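Local coordinates for uncharacterized protein (Staphylococcus aureus subsp. aureus, PDB 3H04) that is of unknown function but belongs to the alpha/beta-hydrolase clan and is probably a serine hydrolase, at residues D120-Y126 with P210-H216. Sequence-based numbering, arbitrary orientation.
Sequences DGVIDFY and PPVFIAH
The Phe125 and Phe213 side chains run at a slant to each other, with Phe125 CE1 4.0 Å from Phe213 CE2, on the face of the sheet that packs against helix 256-273. Phe213 holds CG anti to its backbone N (chi1 -177°), which brings CD2 within 4.1 Å of Ile123 CG2. Phe125 swings its CG to the N side (chi1 -85°), and the ring leans over the neighbouring strand until Ala215 CB makes an off-centre CH-pi contact, 4.2 Å from the centroid of the Phe125 ring. Beneath these side chains, strands 121-125 and 212-216 run parallel, only 8° apart, as neighbours in the alpha/beta-hydrolase sheet, flanked by strand 98-103 and the outermost strand 238-243 respectively. Five backbone hydrogen bonds join them, from Val122 N to Pro211 O at one end to Tyr126 N to Ala215 O at the other. On the reverse face, Val212 CG1 touches Asp124 CB, and the Asp124 carboxylate lies alongside Ile214, OD2 4.0 Å from CG1, while OD1 accepts a hydrogen bond from Gly127 N. Where strand 121-125 gives way to a loop, Tyr126 CA sits over one face of the His216 imidazole, 3.9 Å from its centroid. Bonds to Ser228 OG at ND1 and Val223 O at NE2 fix the rotation of that ring. Tyr126 in turn packs edge-to-face with His248, a likely member of a Ser-His-Asp triad.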
loop_
_atom_site.group_PDB
_atom_site.type_symbol
_atom_site.label_atom_id
_atom_site.label_comp_id
_atom_site.label_asym_id
_atom_site.label_seq_id
_atom_site.Cartn_x
_atom_site.Cartn_y
_atom_site.Cartn_z
ATOM N N ASP A 120 -4.613 10.880 11.097
ATOM C CA ASP A 120 -3.578 11.791 11.645
ATOM C C ASP A 120 -2.265 11.855 10.878
ATOM O O ASP A 120 -1.433 12.740 11.103
ATOM C CB ASP A 120 -3.345 11.415 13.095
ATOM C CG ASP A 120 -4.627 11.491 13.874
ATOM O OD1 ASP A 120 -4.993 12.611 14.194
ATOM O OD2 ASP A 120 -5.322 10.469 14.073
ATOM N N GLY A 121 -2.087 10.933 9.947
ATOM C CA GLY A 121 -0.888 10.918 9.123
ATOM C C GLY A 121 -0.815 9.716 8.222
ATOM O O GLY A 121 -1.541 8.747 8.412
ATOM N N VAL A 122 0.098 9.782 7.245
ATOM C CA VAL A 122 0.294 8.712 6.283
ATOM C C VAL A 122 1.769 8.436 6.122
ATOM O O VAL A 122 2.579 9.395 6.032
ATOM C CB VAL A 122 -0.224 9.092 4.837
ATOM C CG1 VAL A 122 0.102 7.925 3.835
ATOM C CG2 VAL A 122 -1.724 9.369 4.868
ATOM N N ILE A 123 2.121 7.148 6.108
ATOM C CA ILE A 123 3.468 6.687 5.822
ATOM C C ILE A 123 3.423 6.017 4.462
ATOM O O ILE A 123 2.707 5.045 4.295
ATOM C CB ILE A 123 3.982 5.716 6.862
ATOM C CG1 ILE A 123 3.722 6.281 8.276
ATOM C CG2 ILE A 123 5.468 5.355 6.561
ATOM C CD1 ILE A 123 3.524 5.219 9.305
ATOM N N ASP A 124 4.162 6.577 3.503
ATOM C CA ASP A 124 4.119 6.219 2.072
ATOM C C ASP A 124 5.480 5.720 1.689
ATOM O O ASP A 124 6.416 6.517 1.496
ATOM C CB ASP A 124 3.743 7.462 1.249
ATOM C CG ASP A 124 3.977 7.326 -0.258
ATOM O OD1 ASP A 124 4.215 6.218 -0.800
ATOM O OD2 ASP A 124 3.949 8.420 -0.911
ATOM N N PHE A 125 5.612 4.387 1.617
ATOM C CA PHE A 125 6.853 3.782 1.138
ATOM C C PHE A 125 6.663 3.453 -0.349
ATOM O O PHE A 125 5.832 2.607 -0.703
ATOM C CB PHE A 125 7.199 2.513 1.905
ATOM C CG PHE A 125 7.943 2.719 3.198
ATOM C CD1 PHE A 125 7.954 3.945 3.891
ATOM C CD2 PHE A 125 8.636 1.647 3.742
ATOM C CE1 PHE A 125 8.636 4.074 5.134
ATOM C CE2 PHE A 125 9.301 1.770 4.915
ATOM C CZ PHE A 125 9.314 2.979 5.631
ATOM N N TYR A 126 7.382 4.183 -1.210
ATOM C CA TYR A 126 7.438 3.948 -2.645
ATOM C C TYR A 126 6.101 3.685 -3.354
ATOM O O TYR A 126 5.992 2.776 -4.204
ATOM C CB TYR A 126 8.470 2.897 -3.030
ATOM C CG TYR A 126 8.584 1.696 -2.114
ATOM C CD1 TYR A 126 7.727 0.599 -2.263
ATOM C CD2 TYR A 126 9.474 1.691 -1.055
ATOM C CE1 TYR A 126 7.787 -0.535 -1.397
ATOM C CE2 TYR A 126 9.559 0.554 -0.206
ATOM C CZ TYR A 126 8.725 -0.543 -0.394
ATOM O OH TYR A 126 8.775 -1.620 0.453
ATOM N N PRO A 210 -3.264 15.045 5.749
ATOM C CA PRO A 210 -2.475 15.130 6.980
ATOM C C PRO A 210 -0.986 14.887 6.652
ATOM O O PRO A 210 -0.647 14.646 5.514
ATOM C CB PRO A 210 -3.053 13.996 7.855
ATOM C CG PRO A 210 -3.491 12.989 6.873
ATOM C CD PRO A 210 -4.049 13.804 5.712
ATOM N N PRO A 211 -0.091 14.967 7.636
ATOM C CA PRO A 211 1.307 14.847 7.242
ATOM C C PRO A 211 1.681 13.526 6.606
ATOM O O PRO A 211 1.210 12.460 7.034
ATOM C CB PRO A 211 2.062 15.009 8.573
ATOM C CG PRO A 211 1.176 15.787 9.446
ATOM C CD PRO A 211 -0.218 15.340 9.054
ATOM N N VAL A 212 2.578 13.589 5.627
ATOM C CA VAL A 212 2.995 12.414 4.884
ATOM C C VAL A 212 4.469 12.138 5.010
ATOM O O VAL A 212 5.314 13.023 4.710
ATOM C CB VAL A 212 2.698 12.522 3.403
ATOM C CG1 VAL A 212 3.006 11.162 2.759
ATOM C CG2 VAL A 212 1.173 12.958 3.147
ATOM N N PHE A 213 4.813 10.943 5.475
ATOM C CA PHE A 213 6.245 10.496 5.479
ATOM C C PHE A 213 6.496 9.731 4.186
ATOM O O PHE A 213 5.752 8.799 3.886
ATOM C CB PHE A 213 6.513 9.637 6.694
ATOM C CG PHE A 213 7.952 9.188 6.857
ATOM C CD1 PHE A 213 8.777 9.825 7.741
ATOM C CD2 PHE A 213 8.464 8.118 6.084
ATOM C CE1 PHE A 213 10.115 9.426 7.906
ATOM C CE2 PHE A 213 9.790 7.715 6.238
ATOM C CZ PHE A 213 10.621 8.383 7.145
ATOM N N ILE A 214 7.504 10.103 3.405
ATOM C CA ILE A 214 7.761 9.452 2.110
ATOM C C ILE A 214 9.149 8.858 2.155
ATOM O O ILE A 214 10.088 9.558 2.563
ATOM C CB ILE A 214 7.647 10.431 0.947
ATOM C CG1 ILE A 214 6.234 11.098 0.985
ATOM C CG2 ILE A 214 8.006 9.701 -0.396
ATOM C CD1 ILE A 214 6.035 12.354 0.086
ATOM N N ALA A 215 9.291 7.577 1.736
ATOM C CA ALA A 215 10.630 6.957 1.509
ATOM C C ALA A 215 10.553 6.373 0.098
ATOM O O ALA A 215 9.593 5.618 -0.203
ATOM C CB ALA A 215 10.964 5.872 2.552
ATOM N N HIS A 216 11.491 6.727 -0.752
ATOM C CA HIS A 216 11.457 6.339 -2.131
ATOM C C HIS A 216 12.854 6.361 -2.746
ATOM O O HIS A 216 13.556 7.252 -2.504
ATOM C CB HIS A 216 10.513 7.270 -2.870
ATOM C CG HIS A 216 9.924 6.695 -4.112
ATOM N ND1 HIS A 216 8.666 7.007 -4.545
ATOM C CD2 HIS A 216 10.436 5.850 -5.027
ATOM C CE1 HIS A 216 8.423 6.372 -5.667
ATOM N NE2 HIS A 216 9.480 5.663 -5.979
#